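Side-chain contacts in protein-glutamine gamma-glutamyltransferase 2 (Pagrus major, PDB 1G0D), which probably catalyses the calcium-dependent cross-linking of peptide-bound glutamine to lysine or to other primary amines: residues Y440-P443 and E444-K448; K448-E451 and V452-A456. All coordinates share one frame; numbering follows the deposited sequence.

Contact 1. Residues Y440-P443 and E444-K448; sequences YKYP and EGSQK
Lys448 lays its aliphatic chain over one face of the Tyr442 ring. The CH-pi contact is made by Lys448 CB, 3.8 Å from the centroid of the Tyr442 ring and 15° off the ring normal, while Lys448 CD reaches the phenol end of the ring, 3.5 Å from Tyr442 CZ. Bends at chi2 (-102°) and chi3 (75°) fold the lysine chain so that it follows the ring from CG toward the hydroxyl. The polar ends share a partner beyond the two segments: Glu378 is hydrogen-bonded to Tyr442 OH through OE1 and forms a salt bridge with Lys448 NZ through OE2. With an alanine at Tyr442, the methylenes of Lys448 would probably lose the surface they lie on, and Glu378 its phenol partner.

The bond from Ser446 N to Pro443 O, 3.0 Å long with the donor above the carbonyl plane, closes a type II beta turn from Pro443 to Ser446, which leads into helix 447-456 with Ser446 as its N-cap. Ser446 OG adds a second bond to Pro443 O, at 2.6 Å and in the carbonyl plane. Ser446 OG also accepts a hydrogen bond from Glu449 N, the capping interaction proper. Van der Waals contact adds Tyr442 CB, 3.4 Å from Ser446 OG. Glu444, a calcium ligand by similarity to relatives, follows Pro443 in the turn and has its side chain against Glu449.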
ATOM      1  N   TYR A 440       6.846  12.578 -10.206  1.00 19.10           N
ATOM      2  CA  TYR A 440       7.731  12.873  -9.096  1.00 19.15           C
ATOM      3  C   TYR A 440       8.936  13.642  -9.463  1.00 21.26           C
ATOM      4  O   TYR A 440       9.356  14.494  -8.695  1.00 24.90           O
ATOM      5  CB  TYR A 440       8.175  11.600  -8.394  1.00 12.07           C
ATOM      6  CG  TYR A 440       7.079  11.023  -7.551  1.00 14.20           C
ATOM      7  CD1 TYR A 440       6.227  10.042  -8.053  1.00 15.33           C
ATOM      8  CD2 TYR A 440       6.898  11.451  -6.244  1.00 16.55           C
ATOM      9  CE1 TYR A 440       5.230   9.498  -7.271  1.00 14.82           C
ATOM     10  CE2 TYR A 440       5.901  10.917  -5.445  1.00 17.78           C
ATOM     11  CZ  TYR A 440       5.071   9.938  -5.962  1.00 17.88           C
ATOM     12  OH  TYR A 440       4.114   9.380  -5.146  1.00 22.62           O
ATOM     13  N   LYS A 441       9.513  13.376 -10.628  1.00 20.42           N
ATOM     14  CA  LYS A 441      10.706  14.129 -10.943  1.00 21.24           C
ATOM     15  C   LYS A 441      10.988  14.433 -12.393  1.00 21.11           C
ATOM     16  O   LYS A 441      10.643  13.671 -13.278  1.00 24.51           O
ATOM     17  CB  LYS A 441      11.925  13.439 -10.318  1.00 23.50           C
ATOM     18  CG  LYS A 441      11.896  11.927 -10.326  1.00 17.18           C
ATOM     19  CD  LYS A 441      12.731  11.418  -9.196  1.00 14.37           C
ATOM     20  CE  LYS A 441      13.965  10.699  -9.711  1.00 13.00           C
ATOM     21  NZ  LYS A 441      15.175  11.191  -8.980  1.00 16.12           N
ATOM     22  N   TYR A 442      11.641  15.562 -12.620  1.00 18.65           N
ATOM     23  CA  TYR A 442      11.975  15.973 -13.951  1.00 16.89           C
ATOM     24  C   TYR A 442      13.008  15.002 -14.429  1.00 20.34           C
ATOM     25  O   TYR A 442      13.758  14.477 -13.636  1.00 23.15           O
ATOM     26  CB  TYR A 442      12.512  17.361 -13.895  1.00 14.73           C
ATOM     27  CG  TYR A 442      11.386  18.332 -13.779  1.00 16.22           C
ATOM     28  CD1 TYR A 442      10.553  18.565 -14.866  1.00 16.95           C
ATOM     29  CD2 TYR A 442      11.179  19.061 -12.618  1.00 12.33           C
ATOM     30  CE1 TYR A 442       9.550  19.498 -14.807  1.00 13.25           C
ATOM     31  CE2 TYR A 442      10.178  19.999 -12.550  1.00 15.63           C
ATOM     32  CZ  TYR A 442       9.363  20.217 -13.657  1.00 15.69           C
ATOM     33  OH  TYR A 442       8.346  21.152 -13.617  1.00 15.00           O
ATOM     34  N   PRO A 443      13.067  14.745 -15.742  1.00 22.58           N
ATOM     35  CA  PRO A 443      14.042  13.791 -16.267  1.00 21.63           C
ATOM     36  C   PRO A 443      15.441  14.150 -15.861  1.00 24.76           C
ATOM     37  O   PRO A 443      15.785  15.318 -15.746  1.00 26.63           O
ATOM     38  CB  PRO A 443      13.834  13.837 -17.775  1.00 20.51           C
ATOM     39  CG  PRO A 443      13.011  15.048 -18.023  1.00 21.78           C
ATOM     40  CD  PRO A 443      12.255  15.363 -16.799  1.00 21.68           C
ATOM     41  N   GLU A 444      16.235  13.118 -15.628  1.00 28.67           N
ATOM     42  CA  GLU A 444      17.609  13.247 -15.197  1.00 32.95           C
ATOM     43  C   GLU A 444      18.447  14.111 -16.121  1.00 33.08           C
ATOM     44  O   GLU A 444      18.503  13.862 -17.318  1.00 35.50           O
ATOM     45  CB  GLU A 444      18.193  11.871 -15.143  1.00 38.18           C
ATOM     46  CG  GLU A 444      19.390  11.744 -14.298  1.00 49.20           C
ATOM     47  CD  GLU A 444      19.925  10.358 -14.450  1.00 58.18           C
ATOM     48  OE1 GLU A 444      19.156   9.418 -14.133  1.00 63.23           O
ATOM     49  OE2 GLU A 444      21.082  10.200 -14.905  1.00 65.63           O
ATOM     50  N   GLY A 445      19.120  15.108 -15.570  1.00 31.38           N
ATOM     51  CA  GLY A 445      19.921  15.983 -16.403  1.00 32.59           C
ATOM     52  C   GLY A 445      19.189  17.218 -16.929  1.00 36.06           C
ATOM     53  O   GLY A 445      19.799  18.223 -17.272  1.00 39.64           O
ATOM     54  N   SER A 446      17.870  17.155 -17.000  1.00 35.46           N
ATOM     55  CA  SER A 446      17.107  18.286 -17.473  1.00 32.04           C
ATOM     56  C   SER A 446      17.542  19.538 -16.723  1.00 29.98           C
ATOM     57  O   SER A 446      18.017  19.462 -15.611  1.00 29.70           O
ATOM     58  CB  SER A 446      15.596  18.015 -17.269  1.00 33.77           C
ATOM     59  OG  SER A 446      15.247  17.818 -15.907  1.00 34.58           O
ATOM     60  N   GLN A 447      17.403  20.690 -17.351  1.00 32.07           N
ATOM     61  CA  GLN A 447      17.758  21.924 -16.694  1.00 33.92           C
ATOM     62  C   GLN A 447      16.678  22.119 -15.685  1.00 31.81           C
ATOM     63  O   GLN A 447      16.856  22.832 -14.700  1.00 33.03           O
ATOM     64  CB  GLN A 447      17.749  23.106 -17.667  1.00 45.14           C
ATOM     65  CG  GLN A 447      17.964  24.508 -17.011  1.00 59.54           C
ATOM     66  CD  GLN A 447      19.392  24.730 -16.426  1.00 67.62           C
ATOM     67  OE1 GLN A 447      19.545  25.341 -15.352  1.00 71.36           O
ATOM     68  NE2 GLN A 447      20.427  24.242 -17.137  1.00 70.28           N
ATOM     69  N   LYS A 448      15.529  21.506 -15.927  1.00 29.52           N
ATOM     70  CA  LYS A 448      14.466  21.672 -14.963  1.00 30.65           C
ATOM     71  C   LYS A 448      14.871  20.908 -13.714  1.00 26.88           C
ATOM     72  O   LYS A 448      14.633  21.379 -12.614  1.00 23.28           O
ATOM     73  CB  LYS A 448      13.129  21.195 -15.523  1.00 34.26           C
ATOM     74  CG  LYS A 448      12.288  22.357 -16.049  1.00 38.88           C
ATOM     75  CD  LYS A 448      11.174  22.786 -15.083  1.00 46.45           C
ATOM     76  CE  LYS A 448      11.659  23.583 -13.841  1.00 52.93           C
ATOM     77  NZ  LYS A 448      10.561  23.856 -12.807  1.00 49.53           N
TER

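Contact 2. Residues K448-E451 and V452-A456; sequences KERE and VYKKA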
ATOM      1  N   LYS A 448      15.529  21.506 -15.927  1.00 29.52           N
ATOM      2  CA  LYS A 448      14.466  21.672 -14.963  1.00 30.65           C
ATOM      3  C   LYS A 448      14.871  20.908 -13.714  1.00 26.88           C
ATOM      4  O   LYS A 448      14.633  21.379 -12.614  1.00 23.28           O
ATOM      5  CB  LYS A 448      13.129  21.195 -15.523  1.00 34.26           C
ATOM      6  CG  LYS A 448      12.288  22.357 -16.049  1.00 38.88           C
ATOM      7  CD  LYS A 448      11.174  22.786 -15.083  1.00 46.45           C
ATOM      8  CE  LYS A 448      11.659  23.583 -13.841  1.00 52.93           C
ATOM      9  NZ  LYS A 448      10.561  23.856 -12.807  1.00 49.53           N
ATOM     10  N   GLU A 449      15.512  19.754 -13.891  1.00 23.73           N
ATOM     11  CA  GLU A 449      15.969  18.981 -12.754  1.00 21.77           C
ATOM     12  C   GLU A 449      17.039  19.791 -12.051  1.00 25.55           C
ATOM     13  O   GLU A 449      17.075  19.809 -10.826  1.00 27.00           O
ATOM     14  CB  GLU A 449      16.574  17.640 -13.166  1.00 21.48           C
ATOM     15  CG  GLU A 449      17.148  16.829 -11.967  1.00 18.62           C
ATOM     16  CD  GLU A 449      18.173  15.767 -12.373  1.00 22.91           C
ATOM     17  OE1 GLU A 449      19.076  16.098 -13.169  1.00 26.64           O
ATOM     18  OE2 GLU A 449      18.091  14.607 -11.899  1.00 25.35           O
ATOM     19  N   ARG A 450      17.922  20.455 -12.806  1.00 27.07           N
ATOM     20  CA  ARG A 450      18.974  21.262 -12.178  1.00 29.18           C
ATOM     21  C   ARG A 450      18.444  22.432 -11.359  1.00 28.33           C
ATOM     22  O   ARG A 450      18.990  22.763 -10.322  1.00 32.26           O
ATOM     23  CB  ARG A 450      19.971  21.835 -13.200  1.00 30.36           C
ATOM     24  CG  ARG A 450      20.976  22.805 -12.534  1.00 37.93           C
ATOM     25  CD  ARG A 450      22.284  23.041 -13.309  1.00 42.39           C
ATOM     26  NE  ARG A 450      23.071  21.818 -13.489  1.00 48.95           N
ATOM     27  CZ  ARG A 450      24.280  21.602 -12.971  1.00 49.75           C
ATOM     28  NH1 ARG A 450      24.867  22.532 -12.228  1.00 48.17           N
ATOM     29  NH2 ARG A 450      24.898  20.437 -13.195  1.00 53.72           N
ATOM     30  N   GLU A 451      17.389  23.077 -11.793  1.00 26.51           N
ATOM     31  CA  GLU A 451      16.971  24.184 -10.994  1.00 28.38           C
ATOM     32  C   GLU A 451      16.136  23.785  -9.800  1.00 28.85           C
ATOM     33  O   GLU A 451      15.999  24.576  -8.876  1.00 33.07           O
ATOM     34  CB  GLU A 451      16.265  25.223 -11.849  1.00 34.45           C
ATOM     35  CG  GLU A 451      15.127  24.684 -12.681  1.00 50.32           C
ATOM     36  CD  GLU A 451      14.736  25.624 -13.823  1.00 56.04           C
ATOM     37  OE1 GLU A 451      15.617  25.887 -14.679  1.00 58.46           O
ATOM     38  OE2 GLU A 451      13.560  26.090 -13.860  1.00 57.63           O
ATOM     39  N   VAL A 452      15.575  22.574  -9.778  1.00 26.60           N
ATOM     40  CA  VAL A 452      14.782  22.146  -8.616  1.00 25.16           C
ATOM     41  C   VAL A 452      15.713  21.621  -7.540  1.00 24.74           C
ATOM     42  O   VAL A 452      15.495  21.843  -6.360  1.00 28.81           O
ATOM     43  CB  VAL A 452      13.746  21.021  -8.976  1.00 24.79           C
ATOM     44  CG1 VAL A 452      13.115  20.447  -7.709  1.00 25.45           C
ATOM     45  CG2 VAL A 452      12.636  21.612  -9.868  1.00 27.57           C
ATOM     46  N   TYR A 453      16.749  20.914  -7.962  1.00 26.19           N
ATOM     47  CA  TYR A 453      17.744  20.369  -7.047  1.00 24.93           C
ATOM     48  C   TYR A 453      18.450  21.542  -6.423  1.00 29.18           C
ATOM     49  O   TYR A 453      18.790  21.514  -5.247  1.00 33.59           O
ATOM     50  CB  TYR A 453      18.763  19.542  -7.812  1.00 18.86           C
ATOM     51  CG  TYR A 453      18.327  18.124  -7.969  1.00 16.25           C
ATOM     52  CD1 TYR A 453      17.091  17.692  -7.458  1.00 18.90           C
ATOM     53  CD2 TYR A 453      19.142  17.200  -8.586  1.00 14.04           C
ATOM     54  CE1 TYR A 453      16.677  16.362  -7.566  1.00 16.77           C
ATOM     55  CE2 TYR A 453      18.751  15.867  -8.702  1.00 16.24           C
ATOM     56  CZ  TYR A 453      17.514  15.455  -8.192  1.00 18.31           C
ATOM     57  OH  TYR A 453      17.112  14.144  -8.335  1.00 17.35           O
ATOM     58  N   LYS A 454      18.675  22.573  -7.228  1.00 30.52           N
ATOM     59  CA  LYS A 454      19.347  23.766  -6.753  1.00 33.40           C
ATOM     60  C   LYS A 454      18.471  24.395  -5.680  1.00 30.80           C
ATOM     61  O   LYS A 454      18.905  24.657  -4.570  1.00 34.05           O
ATOM     62  CB  LYS A 454      19.585  24.740  -7.915  1.00 37.69           C
ATOM     63  CG  LYS A 454      20.807  24.404  -8.816  1.00 47.51           C
ATOM     64  CD  LYS A 454      21.274  25.645  -9.655  1.00 54.93           C
ATOM     65  CE  LYS A 454      20.689  25.701 -11.118  1.00 61.58           C
ATOM     66  NZ  LYS A 454      19.349  26.409 -11.334  1.00 61.42           N
ATOM     67  N   LYS A 455      17.222  24.620  -6.012  1.00 28.01           N
ATOM     68  CA  LYS A 455      16.279  25.191  -5.065  1.00 25.67           C
ATOM     69  C   LYS A 455      16.127  24.381  -3.751  1.00 24.89           C
ATOM     70  O   LYS A 455      16.151  24.923  -2.657  1.00 24.14           O
ATOM     71  CB  LYS A 455      14.934  25.303  -5.791  1.00 25.78           C
ATOM     72  CG  LYS A 455      13.710  25.588  -4.942  1.00 26.60           C
ATOM     73  CD  LYS A 455      12.482  25.617  -5.836  1.00 24.88           C
ATOM     74  CE  LYS A 455      11.216  26.056  -5.110  1.00 25.76           C
ATOM     75  NZ  LYS A 455      10.051  25.432  -5.829  1.00 29.40           N
ATOM     76  N   ALA A 456      15.999  23.068  -3.870  1.00 26.51           N
ATOM     77  CA  ALA A 456      15.763  22.231  -2.710  1.00 28.51           C
ATOM     78  C   ALA A 456      16.978  21.803  -1.904  1.00 31.63           C
ATOM     79  O   ALA A 456      16.841  21.246  -0.792  1.00 31.31           O
ATOM     80  CB  ALA A 456      14.979  21.014  -3.146  1.00 25.70           C
TER
HETATM   81  O   HOH W   1      16.881  27.209  -9.335  1.00 39.30           O
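Helix 447-456 carries this contact along nearly its whole length, where side chains three and four residues apart meet along the helix beside a probable calcium site. Glu449 crosses one face of the Tyr453 ring: its CG stands 4.0 Å from the centroid of the Tyr453 ring, a CH-pi contact displaced toward the rim, and OE2 of Glu449 comes within 3.5 Å of Tyr453 CE2. The carboxylate lies 30° from the ring plane. With CG anti to the backbone N (chi1 177°) and the chain extended beyond it, Glu449 is carried out across the ring face toward CE2, while its OE1 accepts a hydrogen bond from Gly445 N. Tyr453 OH in turn is hydrogen-bonded to Asn395 OD1.

On another side of the helix, bends at chi3 and chi4 turn Lys454 back, bringing its NZ to 3.3 Å from Glu451 CB. A water donates to Glu451 O at 2.8 Å and weakly accepts from Lys454 NZ, while Glu451 O also takes the hydrogen bond from Lys455 N. Lys448 NZ forms only a long ion pair with Glu451 OE2, its stronger partner being Glu378.

Val452 N donates to Lys448 O at 3.2 Å, and CG2 of Val452 rests 3.4 Å from the same oxygen. Val452 and Tyr453 also pack on Phe391 of helix 387-395. The nearly straight bond from Tyr453 N to Glu449 O, 163° at the hydrogen, belongs to the i to i+4 pattern of an alpha-helix, here bearing on one flank Glu449, a calcium ligand by similarity.

From the N-terminal side, after the helix that begins at 437, the chain enters contact 1, where the Pro443-Ser446 turn closes the short loop before helix 447-456. Contact 2 then follows within that helix and closes no loop of its own. The two are consecutive rather than nested or crossed, sharing Lys448, and their centres lie about 8 Å apart. They also touch directly: Pro443 and Glu444 of the turn pack against Glu449, and Lys441 against Tyr453. Together they join the loop and the helix to Glu378 and helix 387-395, and set Glu444 beside Glu449, while Lys441 and Tyr453 reach Asn395; Glu444, Glu449 and Asn395 are all calcium ligands by similarity.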